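Local coordinates for ectonucleotide pyrophosphatase/phosphodiesterase family member 5 (Mus musculus, PDB 5VEO), which probably cleaves phosphodiester bonds at a zinc-containing active site, as an ectoenzyme with restricted nucleotide hydrolysis, at residues Glu72-Ile76 with Phe102-Ala106; Pro254-Pro260 with Gln300-Ala306; Pro288-His292 with Tyr327-Leu331. The protein carries 1 engineered substitution. Residues are numbered along the deposited sequence.

How the contacts relate
Contact 1 comes first along the chain; contacts 2 and 3 are interleaved, in the order 254-260, 288-292, 300-306, 327-331. Contact 2 pairs the two central strands of the four-stranded antiparallel sheet, while contacts 1 and 3 lie in helix ends and loops. The centres of contacts 1 and 2 are about 19 Å apart, those of contacts 1 and 3 about 18 Å, and those of contacts 2 and 3 about 14 Å. Contact 3 touches both others: H292 O lies 3.3 Å from E72 N, a probable hydrogen bond, and Y327 and W291 pack on P254, V305 and A306. Contact 3 thus lies between the small sheet and helix 71-74, which 288-292 reaches through H292 and E72.

Contact 1 of 3, residues Glu72-Ile76 with Phe102-Ala106; sequences ENHGI and FWEEA. With NAG (2-acetamido-2-deoxy-beta-D-glucopyranose), chain H.
The end of helix 71-74 meets a type I beta turn, W103-A106, in the loop before helix 109-115; CA atoms are 4.9 Å apart for H74 and A106 and 6.7 Å for I76 and W103. N73 lies beside a glycan NAG. H74 packs CB on A106 CB (3.7 Å); its p rotamer lets ND1 accept from I76 N (3.1 Å), while NE2 bonds to T64 of helix 58-67. G75 ends the helix at phi/psi 88/-6, a positive phi that by itself favours glycine, and the chain runs on to I76 beside 102-106; a CB would clash with E105 OE2, which sits 3.3 Å from G75 CA and bonds to N296. I76 (mm) places CD1 3.1 Å from F102 O and over the W103 ring, 3.9 Å from its six-membered-ring centroid, a CH-pi contact. No direct hydrogen bond crosses: one water donates to H74 O and F102 O (2.7 Å each) and accepts from E105 N (2.9 Å), satisfying these three backbone groups beside the apolar I76-W103 contact.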
# COMPACT_ATOMS: atom_id res chain seq x y z
N GLU A 72 -10.10 4.31 -7.75
CA GLU A 72 -11.16 4.19 -8.74
C GLU A 72 -10.62 4.32 -10.16
O GLU A 72 -11.25 3.83 -11.10
CB GLU A 72 -12.27 5.23 -8.49
CG GLU A 72 -11.87 6.68 -8.80
CD GLU A 72 -12.93 7.69 -8.39
OE1 GLU A 72 -12.67 8.91 -8.55
OE2 GLU A 72 -14.01 7.30 -7.91
N ASN A 73 -9.46 4.97 -10.33
CA ASN A 73 -8.82 5.13 -11.63
C ASN A 73 -7.86 3.99 -11.96
O ASN A 73 -7.87 3.51 -13.10
CB ASN A 73 -8.08 6.46 -11.68
CG ASN A 73 -8.98 7.63 -11.37
OD1 ASN A 73 -8.83 8.30 -10.36
ND2 ASN A 73 -9.97 7.84 -12.21
N HIS A 74 -7.01 3.54 -11.03
CA HIS A 74 -6.10 2.48 -11.45
C HIS A 74 -6.71 1.08 -11.35
O HIS A 74 -6.15 0.15 -11.93
CB HIS A 74 -4.76 2.55 -10.71
CG HIS A 74 -4.82 2.36 -9.23
ND1 HIS A 74 -5.44 1.28 -8.62
CD2 HIS A 74 -4.25 3.08 -8.23
CE1 HIS A 74 -5.26 1.36 -7.32
NE2 HIS A 74 -4.55 2.45 -7.05
N GLY A 75 -7.86 0.93 -10.69
CA GLY A 75 -8.65 -0.29 -10.75
C GLY A 75 -8.30 -1.37 -9.75
O GLY A 75 -9.02 -2.37 -9.67
N ILE A 76 -7.23 -1.20 -8.98
CA ILE A 76 -6.90 -2.15 -7.90
C ILE A 76 -7.55 -1.58 -6.65
O ILE A 76 -6.93 -0.86 -5.85
CB ILE A 76 -5.39 -2.36 -7.76
CG1 ILE A 76 -4.76 -2.91 -9.05
CG2 ILE A 76 -5.09 -3.30 -6.59
CD1 ILE A 76 -5.17 -4.33 -9.40
N PHE A 102 -6.89 -7.23 -14.32
CA PHE A 102 -7.13 -6.47 -13.10
C PHE A 102 -6.20 -5.27 -12.96
O PHE A 102 -6.51 -4.37 -12.18
CB PHE A 102 -7.03 -7.37 -11.87
CG PHE A 102 -8.31 -8.08 -11.58
CD1 PHE A 102 -9.34 -7.41 -10.95
CD2 PHE A 102 -8.50 -9.38 -11.97
CE1 PHE A 102 -10.54 -8.05 -10.69
CE2 PHE A 102 -9.70 -10.03 -11.73
CZ PHE A 102 -10.72 -9.36 -11.10
N TRP A 103 -5.08 -5.26 -13.68
CA TRP A 103 -4.04 -4.25 -13.57
C TRP A 103 -4.04 -3.23 -14.70
O TRP A 103 -3.40 -2.17 -14.57
CB TRP A 103 -2.67 -4.95 -13.53
CG TRP A 103 -2.54 -5.88 -12.38
CD1 TRP A 103 -2.96 -7.18 -12.31
CD2 TRP A 103 -1.98 -5.57 -11.10
NE1 TRP A 103 -2.68 -7.71 -11.07
CE2 TRP A 103 -2.09 -6.73 -10.30
CE3 TRP A 103 -1.40 -4.43 -10.56
CZ2 TRP A 103 -1.62 -6.77 -9.00
CZ3 TRP A 103 -0.95 -4.47 -9.26
CH2 TRP A 103 -1.06 -5.63 -8.50
N GLU A 104 -4.69 -3.52 -15.81
CA GLU A 104 -4.44 -2.81 -17.04
C GLU A 104 -5.30 -1.55 -17.22
O GLU A 104 -5.25 -0.93 -18.29
CB GLU A 104 -4.60 -3.78 -18.21
CG GLU A 104 -3.40 -4.72 -18.25
CD GLU A 104 -3.50 -5.83 -19.26
OE1 GLU A 104 -4.62 -6.25 -19.64
OE2 GLU A 104 -2.42 -6.29 -19.67
N GLU A 105 -6.03 -1.12 -16.19
CA GLU A 105 -6.64 0.21 -16.27
C GLU A 105 -5.62 1.31 -16.04
O GLU A 105 -5.94 2.49 -16.24
CB GLU A 105 -7.80 0.31 -15.28
CG GLU A 105 -8.82 -0.77 -15.58
CD GLU A 105 -10.02 -0.82 -14.67
OE1 GLU A 105 -10.91 -1.66 -14.95
OE2 GLU A 105 -10.11 -0.04 -13.71
N ALA A 106 -4.39 0.96 -15.65
CA ALA A 106 -3.31 1.92 -15.47
C ALA A 106 -2.03 1.28 -15.98
O ALA A 106 -2.01 0.12 -16.40
CB ALA A 106 -3.16 2.34 -14.01
C1 NAG H . -7.36 11.42 -11.31
C2 NAG H . -8.62 12.25 -11.46
C3 NAG H . -9.48 11.69 -12.58
C4 NAG H . -8.67 11.51 -13.86
C5 NAG H . -7.36 10.77 -13.60
C6 NAG H . -6.44 10.76 -14.79
C7 NAG H . -9.58 13.42 -9.53
C8 NAG H . -10.44 13.29 -8.31
N2 NAG H . -9.38 12.30 -10.23
O3 NAG H . -10.56 12.58 -12.81
O4 NAG H . -9.44 10.77 -14.80
O5 NAG H . -6.65 11.42 -12.54
O6 NAG H . -6.32 12.06 -15.36
O7 NAG H . -9.10 14.49 -9.88
O HOH W 1 -6.57 -2.04 -13.47

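Contact 2 of 3, residues Pro254-Pro260 with Gln300-Ala306; sequences PVAAILP and QPIVAVA
Strands 255-260 and 302-306 run antiparallel, 4.6 Å apart at closest approach of their axes and at 164° between directions. V255-V305 and A257-V303 are non-hydrogen-bonded pairs (CA-CA 4.6 and 4.8 Å); A256-A304 and I258-I302 are hydrogen-bonded pairs (5.0 and 5.1 Å). P254, preceded by a cis peptide bond, opens the ladder: its O accepts from A306 N at 2.8 Å. A256 N gives to A304 O (2.8 Å) and A304 N returns to A256 O (2.9 Å). I258 N reaches I302 O at 2.9 Å, but the return bond from I302 N to I258 O is weak at 3.3 Å, where the ladder runs out at P301. CA-H...O contacts add to it, V303 CA to A256 O at 3.4 Å and V255 CA to A304 O at 3.6 Å. A257 and L259 turn their backbone bonds to I250, D251 and T248; P301 and V303 bond to K284 and Y282. V255 and V303, both t, meet CG1 to CG1 at 3.4 Å on one face, where A257 CB also touches Q300 CG (3.8 Å). On the opposite face I258 and I302, both mt, approach CB to CB at 4.1 Å, next to A256 and A304. This is the centre of a four-stranded antiparallel sheet: strand 247-249 flanks 255-260, strand 279-283 flanks 302-306, and helix 265-272 packs on I258 and I302.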
# COMPACT_ATOMS: atom_id res chain seq x y z
N PRO A 254 -12.00 -4.05 7.13
CA PRO A 254 -13.07 -3.24 7.72
C PRO A 254 -13.95 -2.54 6.69
O PRO A 254 -14.82 -1.74 7.06
CB PRO A 254 -12.29 -2.22 8.53
CG PRO A 254 -11.07 -1.97 7.69
CD PRO A 254 -10.73 -3.30 7.07
N VAL A 255 -13.76 -2.86 5.42
CA VAL A 255 -14.61 -2.32 4.36
C VAL A 255 -15.29 -3.51 3.70
O VAL A 255 -14.71 -4.20 2.87
CB VAL A 255 -13.83 -1.46 3.37
CG1 VAL A 255 -14.76 -0.91 2.28
CG2 VAL A 255 -13.13 -0.33 4.14
N ALA A 256 -16.52 -3.78 4.12
CA ALA A 256 -17.27 -4.91 3.61
C ALA A 256 -17.85 -4.54 2.25
O ALA A 256 -18.66 -3.61 2.13
CB ALA A 256 -18.38 -5.29 4.59
N ALA A 257 -17.42 -5.26 1.23
CA ALA A 257 -17.86 -5.04 -0.14
C ALA A 257 -18.93 -6.10 -0.39
O ALA A 257 -18.61 -7.29 -0.43
CB ALA A 257 -16.70 -5.16 -1.11
N ILE A 258 -20.18 -5.66 -0.51
CA ILE A 258 -21.35 -6.53 -0.46
C ILE A 258 -22.05 -6.51 -1.81
O ILE A 258 -22.40 -5.44 -2.32
CB ILE A 258 -22.29 -6.09 0.67
CG1 ILE A 258 -21.63 -6.37 2.03
CG2 ILE A 258 -23.66 -6.81 0.57
CD1 ILE A 258 -22.34 -5.78 3.21
N LEU A 259 -22.25 -7.69 -2.37
CA LEU A 259 -22.99 -7.87 -3.61
C LEU A 259 -24.28 -8.59 -3.28
O LEU A 259 -24.28 -9.83 -3.14
CB LEU A 259 -22.17 -8.67 -4.62
CG LEU A 259 -22.86 -9.01 -5.95
CD1 LEU A 259 -23.29 -7.76 -6.65
CD2 LEU A 259 -21.90 -9.80 -6.80
N PRO A 260 -25.40 -7.88 -3.11
CA PRO A 260 -26.67 -8.57 -2.85
C PRO A 260 -27.02 -9.46 -4.02
O PRO A 260 -26.71 -9.14 -5.17
CB PRO A 260 -27.67 -7.42 -2.70
CG PRO A 260 -26.85 -6.23 -2.35
CD PRO A 260 -25.56 -6.42 -3.11
N GLN A 300 -18.43 -2.50 -5.29
CA GLN A 300 -19.66 -3.27 -5.21
C GLN A 300 -20.86 -2.38 -4.90
O GLN A 300 -20.71 -1.23 -4.49
CB GLN A 300 -19.52 -4.36 -4.15
CG GLN A 300 -18.46 -5.42 -4.50
CD GLN A 300 -18.73 -6.06 -5.84
OE1 GLN A 300 -19.88 -6.39 -6.16
NE2 GLN A 300 -17.68 -6.23 -6.64
N PRO A 301 -22.08 -2.90 -5.11
CA PRO A 301 -23.27 -2.03 -4.96
C PRO A 301 -23.47 -1.48 -3.57
O PRO A 301 -24.08 -0.41 -3.42
CB PRO A 301 -24.43 -2.96 -5.35
CG PRO A 301 -23.83 -3.97 -6.24
CD PRO A 301 -22.43 -4.20 -5.71
N ILE A 302 -23.01 -2.19 -2.54
CA ILE A 302 -23.08 -1.74 -1.16
C ILE A 302 -21.68 -1.87 -0.59
O ILE A 302 -21.03 -2.91 -0.75
CB ILE A 302 -24.08 -2.55 -0.32
CG1 ILE A 302 -25.51 -2.31 -0.83
CG2 ILE A 302 -23.99 -2.19 1.16
CD1 ILE A 302 -26.57 -3.16 -0.15
N VAL A 303 -21.23 -0.82 0.08
CA VAL A 303 -19.93 -0.80 0.74
C VAL A 303 -20.19 -0.32 2.16
O VAL A 303 -20.71 0.78 2.35
CB VAL A 303 -18.93 0.11 0.01
CG1 VAL A 303 -17.62 0.23 0.80
CG2 VAL A 303 -18.63 -0.43 -1.36
N ALA A 304 -19.86 -1.17 3.14
CA ALA A 304 -20.14 -0.89 4.53
C ALA A 304 -18.81 -0.75 5.25
O ALA A 304 -18.00 -1.68 5.27
CB ALA A 304 -20.99 -2.00 5.15
N VAL A 305 -18.59 0.42 5.85
CA VAL A 305 -17.28 0.81 6.38
C VAL A 305 -17.36 0.82 7.90
O VAL A 305 -18.16 1.57 8.49
CB VAL A 305 -16.85 2.18 5.85
CG1 VAL A 305 -15.50 2.55 6.45
CG2 VAL A 305 -16.84 2.21 4.33
N ALA A 306 -16.51 0.02 8.53
CA ALA A 306 -16.42 0.03 9.99
C ALA A 306 -15.58 1.21 10.46
O ALA A 306 -14.59 1.58 9.82
CB ALA A 306 -15.82 -1.26 10.52

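Contact 3 of 3, residues Pro288-His292 with Tyr327-Leu331; sequences PERWH and YDNAL
Residues 289-291 form a short 3-10 segment, with W291 N bonded to P288 O (3.2 Å) and H292 N to E289 O (2.9 Å). Opposite, D328-L331 is a type I beta turn closed by L331 N to D328 O (3.1 Å) and opened by an Asx turn, in which D328 OD1 accepts from A330 N at 3.0 Å. The nearest CA atoms, of W291 and N329, are 7.7 Å apart, so side chains make the junction. R290 (chi1 p, then extended through chi2 and chi3) lays its guanidinium edge along the D328 carboxylate in a bidentate salt bridge: NH1 to OD1 and NH2 to OD2, both 2.9 Å. D328 (chi1 t) also takes W291 NE1 on OD1 at 3.0 Å, so that one oxygen serves three donors. The W291 ring stacks on F54, and N329 ND2 bonds to N52 O. The D328 turn closely follows the zinc ligand H325, and R290 and W291 tie it to the loop beyond strand 279-283. Two waters join in: one donates to R290 O (2.7 Å) and accepts from N329 ND2 (3.0 Å); the other accepts from R290 NH1 at 3.0 Å and donates to N329 OD1 at 2.8 Å.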
# COMPACT_ATOMS: atom_id res chain seq x y z
N PRO A 288 -18.49 8.55 -0.14
CA PRO A 288 -17.85 9.88 -0.09
C PRO A 288 -16.89 10.15 -1.23
O PRO A 288 -15.97 9.36 -1.51
CB PRO A 288 -17.13 9.84 1.26
CG PRO A 288 -18.00 8.97 2.10
CD PRO A 288 -18.48 7.89 1.17
N GLU A 289 -17.06 11.32 -1.86
CA GLU A 289 -16.19 11.74 -2.96
C GLU A 289 -14.73 11.80 -2.54
O GLU A 289 -13.84 11.52 -3.36
CB GLU A 289 -16.62 13.11 -3.48
CG GLU A 289 -17.92 13.08 -4.20
CD GLU A 289 -17.83 12.34 -5.52
OE1 GLU A 289 -16.73 12.31 -6.11
OE2 GLU A 289 -18.86 11.79 -5.96
N ARG A 290 -14.46 12.18 -1.29
CA ARG A 290 -13.08 12.39 -0.87
C ARG A 290 -12.27 11.11 -0.90
O ARG A 290 -11.03 11.20 -0.90
CB ARG A 290 -13.02 13.00 0.52
CG ARG A 290 -13.54 12.12 1.62
CD ARG A 290 -13.49 12.86 2.95
NE ARG A 290 -14.17 12.09 3.98
CZ ARG A 290 -13.57 11.18 4.75
NH1 ARG A 290 -12.26 10.95 4.65
NH2 ARG A 290 -14.28 10.51 5.64
N TRP A 291 -12.92 9.94 -0.93
CA TRP A 291 -12.20 8.67 -1.03
C TRP A 291 -11.85 8.29 -2.46
O TRP A 291 -11.02 7.40 -2.66
CB TRP A 291 -13.04 7.55 -0.42
CG TRP A 291 -13.07 7.54 1.07
CD1 TRP A 291 -12.14 8.09 1.92
CD2 TRP A 291 -14.06 6.93 1.90
NE1 TRP A 291 -12.50 7.86 3.22
CE2 TRP A 291 -13.67 7.15 3.24
CE3 TRP A 291 -15.23 6.22 1.65
CZ2 TRP A 291 -14.44 6.70 4.33
CZ3 TRP A 291 -15.99 5.78 2.72
CH2 TRP A 291 -15.58 6.00 4.04
N HIS A 292 -12.45 8.95 -3.46
CA HIS A 292 -12.12 8.69 -4.87
C HIS A 292 -12.15 7.19 -5.14
O HIS A 292 -11.19 6.57 -5.63
CB HIS A 292 -10.78 9.30 -5.23
CG HIS A 292 -10.71 10.75 -4.89
ND1 HIS A 292 -11.56 11.68 -5.46
CD2 HIS A 292 -9.97 11.42 -3.98
CE1 HIS A 292 -11.31 12.87 -4.94
NE2 HIS A 292 -10.35 12.74 -4.04
N TYR A 327 -9.24 1.11 7.00
CA TYR A 327 -10.13 2.18 7.41
C TYR A 327 -9.89 3.48 6.63
O TYR A 327 -8.90 3.65 5.90
CB TYR A 327 -9.93 2.45 8.90
CG TYR A 327 -10.11 1.23 9.77
CD1 TYR A 327 -11.37 0.84 10.19
CD2 TYR A 327 -9.03 0.45 10.15
CE1 TYR A 327 -11.55 -0.29 10.98
CE2 TYR A 327 -9.20 -0.68 10.93
CZ TYR A 327 -10.45 -1.05 11.34
OH TYR A 327 -10.61 -2.17 12.11
N ASP A 328 -10.84 4.40 6.80
CA ASP A 328 -10.78 5.77 6.30
C ASP A 328 -9.34 6.29 6.24
O ASP A 328 -8.63 6.31 7.26
CB ASP A 328 -11.63 6.63 7.23
CG ASP A 328 -11.90 8.02 6.70
OD1 ASP A 328 -11.21 8.51 5.80
OD2 ASP A 328 -12.83 8.65 7.26
N ASN A 329 -8.91 6.76 5.05
CA ASN A 329 -7.55 7.26 4.89
C ASN A 329 -7.32 8.62 5.54
O ASN A 329 -6.19 9.10 5.54
CB ASN A 329 -7.16 7.32 3.41
CG ASN A 329 -7.98 8.31 2.62
OD1 ASN A 329 -9.17 8.55 2.91
ND2 ASN A 329 -7.36 8.89 1.60
N ALA A 330 -8.37 9.27 6.06
CA ALA A 330 -8.15 10.49 6.83
C ALA A 330 -7.60 10.19 8.22
O ALA A 330 -7.12 11.11 8.90
CB ALA A 330 -9.45 11.27 6.96
N LEU A 331 -7.70 8.96 8.68
CA LEU A 331 -7.29 8.61 10.03
C LEU A 331 -5.77 8.56 10.14
O LEU A 331 -5.10 7.86 9.36
CB LEU A 331 -7.88 7.27 10.42
CG LEU A 331 -9.39 7.21 10.53
CD1 LEU A 331 -9.85 5.77 10.52
CD2 LEU A 331 -9.86 7.90 11.80
O HOH W 2 -8.47 10.39 -0.71
O HOH W 3 -9.98 11.26 2.67